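Local coordinates for protein 3',5'-nucleoside bisphosphate phosphatase (Chromobacterium violaceum, PDB 2YB1) that removes the 3'-phosphate from nucleoside 3',5'-bisphosphates with the help of three manganese ions, giving the nucleoside 5'-phosphate and orthophosphate, at residues A53-N61 against L276-A284. Residues are numbered along the deposited sequence; the frame is centred on the assembly and turned at random.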
# COMPACT_ATOMS: atom_id res chain seq x y z
N ALA A 53 10.45 -8.08 -15.88
CA ALA A 53 10.70 -8.31 -17.30
C ALA A 53 11.64 -9.50 -17.50
O ALA A 53 11.43 -10.33 -18.39
CB ALA A 53 11.27 -7.06 -17.96
N ARG A 54 12.67 -9.58 -16.67
CA ARG A 54 13.64 -10.67 -16.78
C ARG A 54 12.99 -12.04 -16.59
O ARG A 54 13.47 -13.02 -17.13
CB ARG A 54 14.78 -10.49 -15.77
CG ARG A 54 15.77 -11.64 -15.77
CD ARG A 54 16.92 -11.37 -14.83
NE ARG A 54 17.97 -12.37 -15.00
CZ ARG A 54 18.11 -13.44 -14.22
NH1 ARG A 54 17.28 -13.63 -13.20
NH2 ARG A 54 19.08 -14.30 -14.46
N ARG A 55 11.91 -12.10 -15.81
CA ARG A 55 11.21 -13.35 -15.53
C ARG A 55 10.02 -13.54 -16.47
O ARG A 55 9.25 -14.51 -16.33
CB ARG A 55 10.72 -13.41 -14.08
CG ARG A 55 11.79 -13.23 -13.01
CD ARG A 55 12.46 -14.54 -12.67
NE ARG A 55 13.44 -14.36 -11.60
CZ ARG A 55 14.48 -15.16 -11.39
NH1 ARG A 55 14.68 -16.22 -12.16
NH2 ARG A 55 15.33 -14.89 -10.39
N GLY A 56 9.84 -12.61 -17.40
CA GLY A 56 8.77 -12.71 -18.39
C GLY A 56 7.40 -12.32 -17.86
O GLY A 56 6.37 -12.79 -18.38
N ILE A 57 7.37 -11.46 -16.84
CA ILE A 57 6.12 -11.09 -16.15
C ILE A 57 5.71 -9.64 -16.43
O ILE A 57 6.45 -8.71 -16.09
CB ILE A 57 6.28 -11.22 -14.62
CG1 ILE A 57 6.75 -12.62 -14.22
CG2 ILE A 57 4.98 -10.83 -13.90
CD1 ILE A 57 7.25 -12.74 -12.77
N PRO A 58 4.52 -9.45 -17.03
CA PRO A 58 4.00 -8.09 -17.20
C PRO A 58 3.91 -7.34 -15.87
O PRO A 58 3.61 -7.95 -14.83
CB PRO A 58 2.59 -8.32 -17.77
CG PRO A 58 2.71 -9.63 -18.50
CD PRO A 58 3.64 -10.46 -17.63
N PHE A 59 4.16 -6.03 -15.92
CA PHE A 59 4.35 -5.24 -14.71
C PHE A 59 3.68 -3.88 -14.86
O PHE A 59 3.69 -3.29 -15.94
CB PHE A 59 5.86 -5.07 -14.43
CG PHE A 59 6.16 -4.30 -13.17
CD1 PHE A 59 6.13 -4.93 -11.94
CD2 PHE A 59 6.48 -2.95 -13.22
CE1 PHE A 59 6.39 -4.22 -10.77
CE2 PHE A 59 6.76 -2.23 -12.06
CZ PHE A 59 6.71 -2.87 -10.83
N LEU A 60 3.10 -3.41 -13.76
CA LEU A 60 2.57 -2.05 -13.67
C LEU A 60 3.30 -1.27 -12.58
O LEU A 60 3.45 -1.76 -11.47
CB LEU A 60 1.09 -2.10 -13.31
CG LEU A 60 0.13 -2.48 -14.43
CD1 LEU A 60 -1.14 -3.03 -13.83
CD2 LEU A 60 -0.15 -1.22 -15.29
N ASN A 61 3.75 -0.06 -12.89
CA ASN A 61 4.21 0.88 -11.88
C ASN A 61 3.11 1.20 -10.86
O ASN A 61 1.98 1.51 -11.25
CB ASN A 61 4.64 2.20 -12.53
CG ASN A 61 5.90 2.06 -13.37
OD1 ASN A 61 6.03 2.69 -14.43
ND2 ASN A 61 6.83 1.23 -12.91
N LEU A 276 -6.08 -1.20 -17.44
CA LEU A 276 -4.71 -0.72 -17.34
C LEU A 276 -3.78 -1.26 -18.44
O LEU A 276 -2.56 -1.04 -18.39
CB LEU A 276 -4.13 -1.01 -15.95
CG LEU A 276 -4.78 -0.21 -14.81
CD1 LEU A 276 -4.60 -0.90 -13.47
CD2 LEU A 276 -4.27 1.23 -14.76
N GLU A 277 -4.35 -1.99 -19.40
CA GLU A 277 -3.52 -2.70 -20.38
C GLU A 277 -2.53 -1.82 -21.14
O GLU A 277 -1.41 -2.25 -21.43
CB GLU A 277 -4.38 -3.53 -21.32
CG GLU A 277 -5.03 -4.70 -20.60
CD GLU A 277 -5.81 -5.61 -21.52
OE1 GLU A 277 -5.82 -5.36 -22.74
OE2 GLU A 277 -6.42 -6.58 -21.01
N ALA A 278 -2.94 -0.60 -21.47
CA ALA A 278 -2.05 0.33 -22.18
C ALA A 278 -0.88 0.80 -21.31
O ALA A 278 0.11 1.32 -21.83
CB ALA A 278 -2.83 1.52 -22.70
N ARG A 279 -1.00 0.65 -20.00
CA ARG A 279 0.09 1.05 -19.10
C ARG A 279 0.97 -0.11 -18.66
O ARG A 279 1.98 0.11 -17.99
CB ARG A 279 -0.47 1.72 -17.84
CG ARG A 279 -1.31 2.93 -18.14
CD ARG A 279 -0.43 4.14 -18.47
NE ARG A 279 -1.30 5.30 -18.60
CZ ARG A 279 -1.62 5.88 -19.75
NH1 ARG A 279 -1.10 5.45 -20.89
NH2 ARG A 279 -2.46 6.92 -19.75
N ILE A 280 0.61 -1.33 -19.03
CA ILE A 280 1.44 -2.48 -18.67
C ILE A 280 2.80 -2.44 -19.39
O ILE A 280 2.88 -2.21 -20.60
CB ILE A 280 0.72 -3.81 -18.93
CG1 ILE A 280 -0.52 -3.91 -18.03
CG2 ILE A 280 1.67 -4.99 -18.69
CD1 ILE A 280 -1.40 -5.14 -18.27
N LEU A 281 3.87 -2.65 -18.62
CA LEU A 281 5.21 -2.77 -19.19
C LEU A 281 5.38 -4.24 -19.56
O LEU A 281 5.36 -5.12 -18.69
CB LEU A 281 6.28 -2.33 -18.18
CG LEU A 281 6.04 -1.01 -17.44
CD1 LEU A 281 7.22 -0.65 -16.53
CD2 LEU A 281 5.76 0.11 -18.41
N ARG A 282 5.52 -4.49 -20.86
CA ARG A 282 5.56 -5.86 -21.39
C ARG A 282 6.98 -6.39 -21.34
O ARG A 282 7.92 -5.64 -21.56
CB ARG A 282 5.08 -5.88 -22.84
CG ARG A 282 3.67 -5.35 -23.03
CD ARG A 282 2.64 -6.28 -22.41
NE ARG A 282 1.29 -5.75 -22.56
CZ ARG A 282 0.19 -6.39 -22.15
NH1 ARG A 282 0.27 -7.58 -21.57
NH2 ARG A 282 -1.00 -5.82 -22.33
N PRO A 283 7.13 -7.70 -21.07
CA PRO A 283 8.47 -8.28 -21.07
C PRO A 283 9.16 -8.17 -22.44
O PRO A 283 10.38 -8.03 -22.50
CB PRO A 283 8.23 -9.75 -20.71
CG PRO A 283 6.77 -9.98 -20.89
CD PRO A 283 6.10 -8.66 -20.66
N ALA A 284 8.38 -8.23 -23.52
CA ALA A 284 8.93 -8.08 -24.87
C ALA A 284 9.03 -6.60 -25.22
O ALA A 284 8.03 -5.89 -25.26
CB ALA A 284 8.05 -8.82 -25.90
O HOH W 1 7.46 -6.82 -17.78
O HOH W 2 2.89 1.17 -15.44
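Leu60 carries CG beside its backbone N (chi1 -76°) and Ile280 does the same with CG1 (chi1 -64°), which brings the two branched chains obliquely across one another, Leu60 CD2 to Ile280 CG1 at 3.9 Å. The same CD2 methyl also packs on Arg279 CB and, at 4.0 Å, on Leu276 CB, where the two leucines meet at roughly a right angle. The other branch of Ile280, CG2, lies 3.6 Å from Pro58 CB, and Leu33 of strand 33-36 touches Pro58, Leu60 and Ile280 together. On the other face Phe59 and Leu281 run side by side, Leu281 CD1 standing at the ring edge 4.1 Å from Phe59 CD2, while the ring reaches Ala48, Ala49 and Ala52 of helix 45-54. Two hydrogen bonds join the backbones of Phe59 and Leu281. Leu281 N to Phe59 O is short and straight at 2.8 Å; Phe59 N to Leu281 O is longer, 3.2 Å, with the donor tilted 18° from the carbonyl plane. A water donates to both Ile57 O and Leu281 O, and a second bridges Asn61 N and Arg279 O. Farther along, Pro283 rests its ring against Gly56, with CG 3.8 Å from Gly56 O, where positive phi closes a Schellman motif after helix 45-54. This is a single antiparallel bridge, a hydrogen-bonded pair, by which the C-terminal tail is laid along the start of strand 59-69, an inner strand of the seven-stranded mixed sheet of the PHP domain, at the periphery of the fold.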